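Local structure of putative hyaluronoglucosaminidase (Clostridium perfringens, 6PWI) at residues Leu391-Asn396 with Leu436-Asp441; Asp108-Asp113 with Val129-Gly134; Ala562-Ala567 with Lys618-Ile623; Trp253-Phe258 with Glu276-Lys281. The protein is a family 84 glycoside hydrolase, probably secreted and attached to the cell wall, that probably removes N-acetylhexosamine residues from glycans, this chain holding its catalytic part. All blocks are in the same frame, centred on the assembly; numbering follows the deposited sequence.

Interaction 1. Residues Leu391-Asn396 with Leu436-Asp441; sequences LNWPVN and LFAIAD. With EDO (1,2-ethanediol), chain H.
Leu391 holds CG anti to its amide nitrogen (chi1 -179°), and this carries its CD2 branch out to meet Ile439, whose CG1 arm stands anti to its own carbonyl carbon (chi1 -61°) and reaches back toward the strand. The two meet methyl to methyl, Leu391 CD2 lying 3.5 Å from Ile439 CD1, with the side chains angled across one another. Two residues on, Trp393 brings the rim of its six-membered ring to Ala438: CZ3 comes 4.5 Å from Ala438 CB, a loose approach at the ring edge, near the ring plane. Ala435, a turn earlier on the same helix, also touches the indole. Over one face of that indole, toward its rim, lies Pro394 CB, 3.6 Å above the ring plane; a cis peptide bond precedes this proline. Asn392, centre of an inverse gamma turn, heads elsewhere; its ND2 donates to Ile367 O and makes a weak bond to an ethanediol. In the barrel, this turn follows strand 387-391, the seventh, and helix 433-444 follows the eighth; strand 418-423 comes between them in sequence, and its Ile421 touches both Leu391 and Ile439, while helix 451-462 covers Phe437 farther round helix 433-444.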
loop_
_atom_site.group_PDB
_atom_site.type_symbol
_atom_site.label_atom_id
_atom_site.label_comp_id
_atom_site.label_asym_id
_atom_site.label_seq_id
_atom_site.Cartn_x
_atom_site.Cartn_y
_atom_site.Cartn_z
ATOM N N LEU A 391 -5.162 6.782 5.716
ATOM C CA LEU A 391 -3.909 6.792 6.455
ATOM C C LEU A 391 -2.894 7.698 5.767
ATOM O O LEU A 391 -2.445 7.417 4.657
ATOM C CB LEU A 391 -3.373 5.365 6.591
ATOM C CG LEU A 391 -2.071 5.247 7.383
ATOM C CD1 LEU A 391 -2.272 5.673 8.825
ATOM C CD2 LEU A 391 -1.519 3.835 7.325
ATOM N N ASN A 392 -2.522 8.777 6.461
ATOM C CA ASN A 392 -1.546 9.728 5.958
ATOM C C ASN A 392 -0.130 9.232 6.254
ATOM O O ASN A 392 0.625 9.885 6.972
ATOM C CB ASN A 392 -1.810 11.134 6.501
ATOM C CG ASN A 392 -2.762 11.912 5.619
ATOM O OD1 ASN A 392 -2.685 11.817 4.395
ATOM N ND2 ASN A 392 -3.667 12.667 6.223
ATOM N N TRP A 393 0.202 8.064 5.696
ATOM C CA TRP A 393 1.541 7.503 5.674
ATOM C C TRP A 393 1.587 6.529 4.504
ATOM O O TRP A 393 0.656 5.745 4.337
ATOM C CB TRP A 393 1.863 6.778 6.989
ATOM C CG TRP A 393 3.141 5.994 6.952
ATOM C CD1 TRP A 393 4.406 6.472 7.150
ATOM C CD2 TRP A 393 3.291 4.588 6.689
ATOM N NE1 TRP A 393 5.330 5.466 7.030
ATOM C CE2 TRP A 393 4.674 4.295 6.753
ATOM C CE3 TRP A 393 2.397 3.546 6.421
ATOM C CZ2 TRP A 393 5.178 3.007 6.556
ATOM C CZ3 TRP A 393 2.896 2.275 6.226
ATOM C CH2 TRP A 393 4.264 2.008 6.293
ATOM N N PRO A 394 2.668 6.495 3.695
ATOM C CA PRO A 394 3.892 7.238 3.975
ATOM C C PRO A 394 4.085 8.539 3.201
ATOM O O PRO A 394 5.214 8.880 2.849
ATOM C CB PRO A 394 4.908 6.203 3.476
ATOM C CG PRO A 394 4.281 5.690 2.199
ATOM C CD PRO A 394 2.795 5.648 2.499
ATOM N N VAL A 395 2.988 9.267 2.968
ATOM C CA VAL A 395 3.032 10.563 2.300
ATOM C C VAL A 395 4.175 11.401 2.874
ATOM O O VAL A 395 4.290 11.561 4.087
ATOM C CB VAL A 395 1.675 11.302 2.370
ATOM C CG1 VAL A 395 1.076 11.306 3.769
ATOM C CG2 VAL A 395 1.759 12.719 1.827
ATOM N N ASN A 396 5.000 11.961 1.984
ATOM C CA ASN A 396 6.195 12.676 2.400
ATOM C C ASN A 396 6.120 14.151 2.000
ATOM O O ASN A 396 7.147 14.823 1.941
ATOM C CB ASN A 396 7.475 11.990 1.901
ATOM C CG ASN A 396 7.601 11.951 0.392
ATOM O OD1 ASN A 396 6.671 12.291 -0.332
ATOM N ND2 ASN A 396 8.753 11.531 -0.101
ATOM N N LEU A 436 2.331 -0.107 0.588
ATOM C CA LEU A 436 1.214 -0.791 -0.046
ATOM C C LEU A 436 1.137 -2.217 0.490
ATOM O O LEU A 436 0.061 -2.678 0.862
ATOM C CB LEU A 436 1.352 -0.763 -1.571
ATOM C CG LEU A 436 0.458 0.243 -2.297
ATOM C CD1 LEU A 436 0.890 1.675 -2.008
ATOM C CD2 LEU A 436 0.471 -0.016 -3.795
ATOM N N PHE A 437 2.296 -2.886 0.564
ATOM C CA PHE A 437 2.372 -4.230 1.110
ATOM C C PHE A 437 1.817 -4.252 2.534
ATOM O O PHE A 437 1.039 -5.143 2.869
ATOM C CB PHE A 437 3.809 -4.747 1.076
ATOM C CG PHE A 437 3.943 -6.234 1.281
ATOM C CD1 PHE A 437 3.982 -7.098 0.194
ATOM C CD2 PHE A 437 4.035 -6.773 2.557
ATOM C CE1 PHE A 437 4.125 -8.467 0.385
ATOM C CE2 PHE A 437 4.171 -8.142 2.745
ATOM C CZ PHE A 437 4.226 -8.987 1.659
ATOM N N ALA A 438 2.206 -3.260 3.352
ATOM C CA ALA A 438 1.811 -3.217 4.751
ATOM C C ALA A 438 0.295 -3.096 4.872
ATOM O O ALA A 438 -0.338 -3.915 5.542
ATOM C CB ALA A 438 2.519 -2.102 5.471
ATOM N N ILE A 439 -0.275 -2.092 4.195
ATOM C CA ILE A 439 -1.706 -1.814 4.238
ATOM C C ILE A 439 -2.506 -2.996 3.685
ATOM O O ILE A 439 -3.578 -3.306 4.196
ATOM C CB ILE A 439 -2.025 -0.492 3.509
ATOM C CG1 ILE A 439 -1.309 0.696 4.158
ATOM C CG2 ILE A 439 -3.521 -0.255 3.390
ATOM C CD1 ILE A 439 -1.381 0.723 5.657
ATOM N N ALA A 440 -1.977 -3.658 2.651
ATOM C CA ALA A 440 -2.636 -4.805 2.054
ATOM C C ALA A 440 -2.754 -5.928 3.081
ATOM O O ALA A 440 -3.837 -6.478 3.269
ATOM C CB ALA A 440 -1.886 -5.256 0.828
ATOM N N ASP A 441 -1.630 -6.252 3.733
ATOM C CA ASP A 441 -1.558 -7.325 4.707
ATOM C C ASP A 441 -2.457 -6.988 5.895
ATOM O O ASP A 441 -3.321 -7.776 6.275
ATOM C CB ASP A 441 -0.102 -7.548 5.113
ATOM C CG ASP A 441 0.156 -8.765 5.988
ATOM O OD1 ASP A 441 -0.736 -9.645 6.091
ATOM O OD2 ASP A 441 1.265 -8.836 6.551
HETATM C C1 EDO H . -8.218 14.819 3.743
HETATM O O1 EDO H . -8.079 15.531 2.518
HETATM C C2 EDO H . -7.118 13.860 4.035
HETATM O O2 EDO H . -5.797 14.396 4.200
#

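Interaction 2. Residues Asp108-Asp113 with Val129-Gly134; sequences DKYFTD and VVSVKG
The ring of Phe111 meets the strand obliquely, with CE1 as its leading atom: Val129 CG1 lies 3.7 Å from Phe111 CE1, and Ser131 CB lies 4.1 Å from that same CE1. Val129 and Ser131 alternate with Val130 and Val132, so both turn toward helix 106-114 while the other two valines turn to the far side of the sheet. Phe111 and Val129 run past each other in opposite senses. Strand 136-141 supplies more of the bed for this ring through Ala138 and Leu140.

The second ring, that of Tyr110, reaches from the helix toward Ser131 but stops short of it, Tyr110 OH being 4.3 Å from Ser131 OG. A water bridges the interval, 2.7 Å from Tyr110 OH and 2.6 Å from Ser131 OG. Ser131 OG is anti to the backbone nitrogen (chi1 151°), which presents the hydroxyl to this water; the CB contact with Phe111 is independent of that rotation. On the helix's outer side, Lys109 NZ and Asp113 OD2 form a salt bridge of 3.1 Å, one turn apart, using the syn lone pair of the carboxylate.

Helix and strand axes are inclined at 70° in this mixed alpha/beta domain, which belongs to the family 20 domain 2 type. Ser131 thus serves two chemistries: its carbon joins the apolar seam, and its hydroxyl takes part in a water bridge that lets polar groups meet without direct contact.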
loop_
_atom_site.group_PDB
_atom_site.type_symbol
_atom_site.label_atom_id
_atom_site.label_comp_id
_atom_site.label_asym_id
_atom_site.label_seq_id
_atom_site.Cartn_x
_atom_site.Cartn_y
_atom_site.Cartn_z
ATOM N N ASP A 108 -19.676 -25.378 -7.449
ATOM C CA ASP A 108 -20.443 -25.305 -6.218
ATOM C C ASP A 108 -20.830 -26.722 -5.803
ATOM O O ASP A 108 -20.705 -27.090 -4.633
ATOM C CB ASP A 108 -21.650 -24.371 -6.353
ATOM C CG ASP A 108 -22.455 -24.215 -5.068
ATOM O OD1 ASP A 108 -21.845 -24.223 -3.977
ATOM O OD2 ASP A 108 -23.690 -24.089 -5.160
ATOM N N LYS A 109 -21.272 -27.512 -6.791
ATOM C CA LYS A 109 -21.697 -28.887 -6.592
ATOM C C LYS A 109 -20.542 -29.713 -6.031
ATOM O O LYS A 109 -20.722 -30.449 -5.063
ATOM C CB LYS A 109 -22.191 -29.461 -7.922
ATOM C CG LYS A 109 -22.968 -30.763 -7.823
ATOM C CD LYS A 109 -23.840 -31.016 -9.034
ATOM C CE LYS A 109 -24.796 -32.172 -8.830
ATOM N NZ LYS A 109 -24.049 -33.434 -8.614
ATOM N N TYR A 110 -19.357 -29.581 -6.642
ATOM C CA TYR A 110 -18.188 -30.332 -6.209
ATOM C C TYR A 110 -17.906 -30.079 -4.727
ATOM O O TYR A 110 -17.586 -31.014 -4.001
ATOM C CB TYR A 110 -16.986 -30.070 -7.121
ATOM C CG TYR A 110 -15.658 -30.459 -6.520
ATOM C CD1 TYR A 110 -15.158 -31.750 -6.636
ATOM C CD2 TYR A 110 -14.904 -29.531 -5.812
ATOM C CE1 TYR A 110 -13.945 -32.108 -6.066
ATOM C CE2 TYR A 110 -13.694 -29.872 -5.234
ATOM C CZ TYR A 110 -13.216 -31.163 -5.361
ATOM O OH TYR A 110 -12.021 -31.475 -4.787
ATOM N N PHE A 111 -18.032 -28.824 -4.277
ATOM C CA PHE A 111 -17.743 -28.490 -2.890
ATOM C C PHE A 111 -18.807 -29.067 -1.964
ATOM O O PHE A 111 -18.480 -29.603 -0.911
ATOM C CB PHE A 111 -17.585 -26.983 -2.680
ATOM C CG PHE A 111 -16.196 -26.461 -2.946
ATOM C CD1 PHE A 111 -15.273 -26.350 -1.919
ATOM C CD2 PHE A 111 -15.811 -26.089 -4.225
ATOM C CE1 PHE A 111 -13.994 -25.874 -2.167
ATOM C CE2 PHE A 111 -14.532 -25.613 -4.472
ATOM C CZ PHE A 111 -13.626 -25.508 -3.442
ATOM N N THR A 112 -20.076 -28.949 -2.365
ATOM C CA THR A 112 -21.187 -29.504 -1.608
ATOM C C THR A 112 -21.062 -31.026 -1.492
ATOM O O THR A 112 -21.131 -31.569 -0.393
ATOM C CB THR A 112 -22.525 -29.087 -2.230
ATOM O OG1 THR A 112 -22.611 -27.667 -2.095
ATOM C CG2 THR A 112 -23.717 -29.753 -1.574
ATOM N N ASP A 113 -20.876 -31.697 -2.635
ATOM C CA ASP A 113 -20.931 -33.148 -2.725
ATOM C C ASP A 113 -19.761 -33.773 -1.970
ATOM O O ASP A 113 -19.894 -34.878 -1.453
ATOM C CB ASP A 113 -20.927 -33.634 -4.178
ATOM C CG ASP A 113 -22.256 -33.502 -4.908
ATOM O OD1 ASP A 113 -23.262 -33.110 -4.268
ATOM O OD2 ASP A 113 -22.272 -33.788 -6.124
ATOM N N VAL A 129 -12.564 -19.950 -0.597
ATOM C CA VAL A 129 -11.926 -21.188 -0.189
ATOM C C VAL A 129 -11.029 -21.656 -1.327
ATOM O O VAL A 129 -11.428 -21.608 -2.487
ATOM C CB VAL A 129 -12.996 -22.248 0.135
ATOM C CG1 VAL A 129 -12.404 -23.644 0.259
ATOM C CG2 VAL A 129 -13.801 -21.882 1.374
ATOM N N VAL A 130 -9.815 -22.096 -0.983
ATOM C CA VAL A 130 -8.936 -22.745 -1.946
ATOM C C VAL A 130 -8.700 -24.179 -1.478
ATOM O O VAL A 130 -8.311 -24.405 -0.336
ATOM C CB VAL A 130 -7.610 -21.983 -2.137
ATOM C CG1 VAL A 130 -6.711 -22.666 -3.157
ATOM C CG2 VAL A 130 -7.841 -20.535 -2.536
ATOM N N SER A 131 -8.956 -25.145 -2.363
ATOM C CA SER A 131 -8.787 -26.544 -2.004
ATOM C C SER A 131 -7.841 -27.233 -2.982
ATOM O O SER A 131 -8.020 -27.145 -4.196
ATOM C CB SER A 131 -10.114 -27.238 -1.936
ATOM O OG SER A 131 -9.971 -28.608 -2.256
ATOM N N VAL A 132 -6.818 -27.890 -2.431
ATOM C CA VAL A 132 -5.903 -28.717 -3.203
ATOM C C VAL A 132 -6.026 -30.139 -2.666
ATOM O O VAL A 132 -5.626 -30.410 -1.532
ATOM C CB VAL A 132 -4.451 -28.196 -3.137
ATOM C CG1 VAL A 132 -3.472 -29.148 -3.804
ATOM C CG2 VAL A 132 -4.315 -26.801 -3.731
ATOM N N LYS A 133 -6.625 -31.016 -3.485
ATOM C CA LYS A 133 -6.946 -32.384 -3.103
ATOM C C LYS A 133 -6.937 -33.273 -4.346
ATOM O O LYS A 133 -7.758 -33.102 -5.254
ATOM C CB LYS A 133 -8.303 -32.431 -2.396
ATOM C CG LYS A 133 -8.551 -33.666 -1.544
ATOM C CD LYS A 133 -9.921 -33.667 -0.904
ATOM C CE LYS A 133 -10.200 -34.911 -0.087
ATOM N NZ LYS A 133 -11.590 -34.910 0.425
ATOM N N GLY A 134 -5.996 -34.227 -4.361
ATOM C CA GLY A 134 -5.808 -35.134 -5.480
ATOM C C GLY A 134 -5.520 -34.373 -6.770
ATOM O O GLY A 134 -4.618 -33.540 -6.823
HETATM O O HOH W 1 -9.963 -29.797 -4.565
#

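Interaction 3. Residues Ala562-Ala567 with Lys618-Ile623; sequences AYINSA and KDLSKI
Apolar contacts come first, centred on Leu620. Its CD1 methyl rests 3.7 Å from Tyr563 CB and 4.1 Å from Ile564 CG1, both of helix 540-572. With CG anti to the carbonyl carbon (chi1 -81°), the leucine side chain enters between the helices and crosses Ile564 obliquely. The CB of Ile564 points away from helix 613-623, yet its CG1 touches Leu620; the side chain also packs on helix 513-536.

The aromatic contact lies farther out along Tyr563. The ring approaches Ser621 obliquely, its CE1, CZ and OH end lying against the serine methylene, with Tyr563 OH 3.6 Å from Ser621 CB. Tyr582 of helix 575-591 meets the tyrosine ring edge-to-face.

Of the polar groups, Ser621 OG donates to Lys618 O within its own helix at 3.1 Å, tilted 31° from the carbonyl plane, and Lys622 N reaches the same oxygen from the same face; Ser621 O is hydrogen-bonded to Tyr582 OH.

In the helical region at the C-terminal end of this chain, the helices run in the same general direction, inclined at 29°. With its hydroxyl turned back to its own backbone, Ser621 offers Tyr563 a carbon surface, and the contact rests on van der Waals packing.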
loop_
_atom_site.group_PDB
_atom_site.type_symbol
_atom_site.label_atom_id
_atom_site.label_comp_id
_atom_site.label_asym_id
_atom_site.label_seq_id
_atom_site.Cartn_x
_atom_site.Cartn_y
_atom_site.Cartn_z
ATOM N N ALA A 562 35.135 6.694 7.581
ATOM C CA ALA A 562 36.302 7.550 7.704
ATOM C C ALA A 562 36.480 7.987 9.158
ATOM O O ALA A 562 37.593 7.928 9.685
ATOM C CB ALA A 562 36.211 8.728 6.765
ATOM N N TYR A 563 35.377 8.391 9.808
ATOM C CA TYR A 563 35.450 8.879 11.176
ATOM C C TYR A 563 35.865 7.757 12.125
ATOM O O TYR A 563 36.791 7.932 12.909
ATOM C CB TYR A 563 34.156 9.572 11.602
ATOM C CG TYR A 563 34.064 11.017 11.189
ATOM C CD1 TYR A 563 35.037 11.938 11.555
ATOM C CD2 TYR A 563 32.988 11.472 10.445
ATOM C CE1 TYR A 563 34.949 13.271 11.184
ATOM C CE2 TYR A 563 32.886 12.801 10.066
ATOM C CZ TYR A 563 33.867 13.703 10.436
ATOM O OH TYR A 563 33.756 15.007 10.052
ATOM N N ILE A 564 35.193 6.603 12.032
ATOM C CA ILE A 564 35.597 5.432 12.791
ATOM C C ILE A 564 37.075 5.141 12.536
ATOM O O ILE A 564 37.808 4.805 13.463
ATOM C CB ILE A 564 34.711 4.212 12.485
ATOM C CG1 ILE A 564 33.258 4.461 12.900
ATOM C CG2 ILE A 564 35.280 2.968 13.155
ATOM C CD1 ILE A 564 32.257 3.548 12.221
ATOM N N ASN A 565 37.518 5.277 11.284
ATOM C CA ASN A 565 38.909 4.987 10.979
ATOM C C ASN A 565 39.812 5.977 11.707
ATOM O O ASN A 565 40.862 5.595 12.207
ATOM C CB ASN A 565 39.192 4.890 9.477
ATOM C CG ASN A 565 38.822 3.541 8.891
ATOM O OD1 ASN A 565 38.764 2.535 9.598
ATOM N ND2 ASN A 565 38.577 3.506 7.593
ATOM N N SER A 566 39.360 7.232 11.804
ATOM C CA SER A 566 40.103 8.296 12.457
ATOM C C SER A 566 40.254 7.997 13.946
ATOM O O SER A 566 41.342 8.130 14.498
ATOM C CB SER A 566 39.426 9.614 12.220
ATOM O OG SER A 566 40.060 10.649 12.946
ATOM N N ALA A 567 39.153 7.591 14.589
ATOM C CA ALA A 567 39.153 7.290 16.013
ATOM C C ALA A 567 40.124 6.148 16.306
ATOM O O ALA A 567 40.861 6.208 17.285
ATOM C CB ALA A 567 37.757 6.972 16.490
ATOM N N LYS A 618 27.946 13.298 13.620
ATOM C CA LYS A 618 28.167 14.569 14.289
ATOM C C LYS A 618 28.886 14.328 15.616
ATOM O O LYS A 618 29.814 15.059 15.963
ATOM C CB LYS A 618 26.848 15.328 14.451
ATOM C CG LYS A 618 26.380 16.047 13.194
ATOM C CD LYS A 618 24.959 16.540 13.300
ATOM C CE LYS A 618 24.515 17.361 12.107
ATOM N NZ LYS A 618 23.110 17.812 12.267
ATOM N N ASP A 619 28.450 13.284 16.328
ATOM C CA ASP A 619 29.035 12.865 17.588
ATOM C C ASP A 619 30.508 12.515 17.392
ATOM O O ASP A 619 31.360 12.992 18.138
ATOM C CB ASP A 619 28.261 11.688 18.185
ATOM C CG ASP A 619 27.183 12.090 19.180
ATOM O OD1 ASP A 619 27.114 13.295 19.526
ATOM O OD2 ASP A 619 26.429 11.181 19.629
ATOM N N LEU A 620 30.803 11.670 16.396
ATOM C CA LEU A 620 32.171 11.249 16.147
ATOM C C LEU A 620 33.051 12.473 15.920
ATOM O O LEU A 620 34.170 12.527 16.424
ATOM C CB LEU A 620 32.220 10.312 14.938
ATOM C CG LEU A 620 31.844 8.859 15.217
ATOM C CD1 LEU A 620 31.632 8.094 13.918
ATOM C CD2 LEU A 620 32.906 8.182 16.062
ATOM N N SER A 621 32.536 13.457 15.173
ATOM C CA SER A 621 33.374 14.561 14.741
ATOM C C SER A 621 33.653 15.517 15.900
ATOM O O SER A 621 34.661 16.218 15.880
ATOM C CB SER A 621 32.823 15.257 13.520
ATOM O OG SER A 621 31.819 16.189 13.881
ATOM N N LYS A 622 32.764 15.525 16.905
ATOM C CA LYS A 622 32.926 16.332 18.106
ATOM C C LYS A 622 33.865 15.646 19.098
ATOM O O LYS A 622 34.623 16.311 19.793
ATOM C CB LYS A 622 31.584 16.565 18.804
ATOM C CG LYS A 622 30.778 17.752 18.301
ATOM C CD LYS A 622 29.361 17.776 18.863
ATOM C CE LYS A 622 28.346 18.397 17.919
ATOM N NZ LYS A 622 27.033 17.707 17.991
ATOM N N ILE A 623 33.797 14.316 19.182
ATOM C CA ILE A 623 34.550 13.584 20.183
ATOM C C ILE A 623 35.999 13.441 19.726
ATOM O O ILE A 623 36.916 13.678 20.505
ATOM C CB ILE A 623 33.892 12.227 20.505
ATOM C CG1 ILE A 623 32.545 12.409 21.211
ATOM C CG2 ILE A 623 34.833 11.347 21.313
ATOM C CD1 ILE A 623 31.660 11.179 21.192
#

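Interaction 4. Residues Trp253-Phe258 with Glu276-Lys281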
loop_
_atom_site.group_PDB
_atom_site.type_symbol
_atom_site.label_atom_id
_atom_site.label_comp_id
_atom_site.label_asym_id
_atom_site.label_seq_id
_atom_site.Cartn_x
_atom_site.Cartn_y
_atom_site.Cartn_z
ATOM N N TRP A 253 -12.807 6.897 -9.281
ATOM C CA TRP A 253 -12.685 8.285 -9.694
ATOM C C TRP A 253 -13.322 9.165 -8.625
ATOM O O TRP A 253 -14.248 8.718 -7.957
ATOM C CB TRP A 253 -13.317 8.493 -11.077
ATOM C CG TRP A 253 -12.985 9.830 -11.671
ATOM C CD1 TRP A 253 -11.801 10.208 -12.240
ATOM C CD2 TRP A 253 -13.841 10.985 -11.718
ATOM N NE1 TRP A 253 -11.862 11.514 -12.641
ATOM C CE2 TRP A 253 -13.099 12.019 -12.334
ATOM C CE3 TRP A 253 -15.155 11.244 -11.307
ATOM C CZ2 TRP A 253 -13.636 13.289 -12.552
ATOM C CZ3 TRP A 253 -15.685 12.499 -11.526
ATOM C CH2 TRP A 253 -14.932 13.506 -12.138
ATOM N N THR A 254 -12.825 10.399 -8.456
ATOM C CA THR A 254 -13.318 11.288 -7.406
ATOM C C THR A 254 -13.596 12.688 -7.952
ATOM O O THR A 254 -13.076 13.058 -9.002
ATOM C CB THR A 254 -12.341 11.385 -6.223
ATOM O OG1 THR A 254 -11.074 11.850 -6.693
ATOM C CG2 THR A 254 -12.185 10.077 -5.479
ATOM N N ILE A 255 -14.380 13.471 -7.196
ATOM C CA ILE A 255 -14.802 14.805 -7.603
ATOM C C ILE A 255 -14.875 15.729 -6.383
ATOM O O ILE A 255 -15.229 15.287 -5.293
ATOM C CB ILE A 255 -16.141 14.734 -8.368
ATOM C CG1 ILE A 255 -16.551 16.091 -8.939
ATOM C CG2 ILE A 255 -17.247 14.115 -7.517
ATOM C CD1 ILE A 255 -17.599 15.994 -10.031
ATOM N N HIS A 256 -14.540 17.014 -6.582
ATOM C CA HIS A 256 -14.715 18.066 -5.589
ATOM C C HIS A 256 -15.805 19.032 -6.045
ATOM O O HIS A 256 -15.495 20.062 -6.635
ATOM C CB HIS A 256 -13.427 18.884 -5.442
ATOM C CG HIS A 256 -12.306 18.132 -4.816
ATOM N ND1 HIS A 256 -11.930 18.334 -3.503
ATOM C CD2 HIS A 256 -11.484 17.179 -5.312
ATOM C CE1 HIS A 256 -10.918 17.538 -3.217
ATOM N NE2 HIS A 256 -10.629 16.815 -4.310
ATOM N N PRO A 257 -17.107 18.749 -5.823
ATOM C CA PRO A 257 -18.164 19.645 -6.292
ATOM C C PRO A 257 -18.653 20.761 -5.368
ATOM O O PRO A 257 -19.662 21.394 -5.667
ATOM C CB PRO A 257 -19.308 18.650 -6.507
ATOM C CG PRO A 257 -19.130 17.654 -5.386
ATOM C CD PRO A 257 -17.632 17.522 -5.209
ATOM N N PHE A 258 -17.947 21.029 -4.263
ATOM C CA PHE A 258 -18.474 21.977 -3.294
ATOM C C PHE A 258 -17.535 23.164 -3.119
ATOM O O PHE A 258 -17.544 23.807 -2.071
ATOM C CB PHE A 258 -18.747 21.315 -1.940
ATOM C CG PHE A 258 -19.652 20.109 -1.977
ATOM C CD1 PHE A 258 -21.009 20.246 -2.229
ATOM C CD2 PHE A 258 -19.147 18.839 -1.742
ATOM C CE1 PHE A 258 -21.841 19.138 -2.260
ATOM C CE2 PHE A 258 -19.980 17.731 -1.769
ATOM C CZ PHE A 258 -21.325 17.882 -2.029
ATOM N N GLU A 276 -27.459 17.808 -13.391
ATOM C CA GLU A 276 -27.405 17.257 -14.738
ATOM C C GLU A 276 -25.948 17.078 -15.160
ATOM O O GLU A 276 -25.597 16.085 -15.799
ATOM C CB GLU A 276 -28.124 18.173 -15.730
ATOM C CG GLU A 276 -29.623 17.934 -15.812
ATOM C CD GLU A 276 -30.355 18.661 -16.935
ATOM O OE1 GLU A 276 -29.683 19.155 -17.874
ATOM O OE2 GLU A 276 -31.601 18.729 -16.871
ATOM N N LYS A 277 -25.115 18.054 -14.782
ATOM C CA LYS A 277 -23.725 18.097 -15.207
ATOM C C LYS A 277 -22.904 17.060 -14.445
ATOM O O LYS A 277 -22.131 16.327 -15.060
ATOM C CB LYS A 277 -23.146 19.508 -15.070
ATOM C CG LYS A 277 -24.078 20.603 -15.558
ATOM C CD LYS A 277 -23.425 21.632 -16.435
ATOM C CE LYS A 277 -24.449 22.595 -16.995
ATOM N NZ LYS A 277 -23.864 23.941 -17.179
ATOM N N ILE A 278 -23.092 16.987 -13.119
ATOM C CA ILE A 278 -22.338 16.028 -12.326
ATOM C C ILE A 278 -22.633 14.616 -12.832
ATOM O O ILE A 278 -21.717 13.819 -13.029
ATOM C CB ILE A 278 -22.552 16.202 -10.804
ATOM C CG1 ILE A 278 -21.414 15.561 -10.002
ATOM C CG2 ILE A 278 -23.913 15.682 -10.360
ATOM C CD1 ILE A 278 -21.315 16.023 -8.562
ATOM N N ILE A 279 -23.915 14.332 -13.090
ATOM C CA ILE A 279 -24.322 13.019 -13.561
ATOM C C ILE A 279 -23.739 12.785 -14.955
ATOM O O ILE A 279 -23.323 11.672 -15.268
ATOM C CB ILE A 279 -25.856 12.854 -13.484
ATOM C CG1 ILE A 279 -26.300 12.558 -12.047
ATOM C CG2 ILE A 279 -26.360 11.788 -14.455
ATOM C CD1 ILE A 279 -27.781 12.714 -11.811
ATOM N N ALA A 280 -23.677 13.838 -15.776
ATOM C CA ALA A 280 -23.091 13.704 -17.100
ATOM C C ALA A 280 -21.627 13.294 -16.950
ATOM O O ALA A 280 -21.170 12.351 -17.596
ATOM C CB ALA A 280 -23.245 14.985 -17.886
ATOM N N LYS A 281 -20.915 13.997 -16.063
ATOM C CA LYS A 281 -19.507 13.735 -15.830
ATOM C C LYS A 281 -19.314 12.300 -15.348
ATOM O O LYS A 281 -18.387 11.628 -15.794
ATOM C CB LYS A 281 -18.901 14.737 -14.845
ATOM C CG LYS A 281 -17.398 14.604 -14.650
ATOM C CD LYS A 281 -16.622 14.518 -15.946
ATOM C CE LYS A 281 -15.318 15.281 -15.897
ATOM N NZ LYS A 281 -15.516 16.658 -15.383
#
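Trp253 and Lys281 cross at about a right angle, the aliphatic part of the lysine running past the outer end of the indole. Lys281 CG lies 3.7 Å from Trp253 CH2, in an oblique approach to the ring. The lysine chain is bent at chi2, chi3 and chi4, which carries its ammonium beyond the tryptophan to the backbone oxygens of Tyr220, Trp225 and Glu227; these accept hydrogen bonds from it, which probably offsets the cost of burying a charge. The indole nitrogen of Trp253 is hydrogen-bonded to Tyr229 OH.

Strand 250-255 and helix 268-286 begin a beta-alpha-beta unit completed by strand 293-296, part of the (beta/alpha)8, or TIM, barrel characteristic of the family 84 catalytic domain, and these side chains fill the layer between barrel wall and outer helix.

One turn of helix before Lys281, Ile278 lies obliquely across both Ile255 and Pro257. It sends CG1 anti to its backbone nitrogen (chi1 -160°), directing the branch at the strand: Ile278 CG1 is 3.8 Å from Ile255 CD1, and Ile278 CD1 reaches Pro257 CB at 3.9 Å. Between Ile255 and Pro257, His256 faces the other way, its ND1 hydrogen-bonded to OD1 of Asp299, the predicted proton donor.

Interactions 1 and 4 belong to the same barrel, their centres about 28 Å apart: interaction 4 joins the third strand to the helix that follows it, whereas interaction 1 sets the end of the seventh strand against the helix after the eighth, close to the centre of the chain. Interactions 2 and 3 lie in other regions, centres about 65 Å apart on opposite sides of that centre. Residues meeting across interactions 1 and 4 are all buried; interactions 2 and 3 each include a partly exposed residue, Tyr110 and Ser621. Contact is mainly apolar in all four, but interaction 2 adds a bridging water, and interaction 4 a buried lysine hydrogen-bonded to backbone carbonyls.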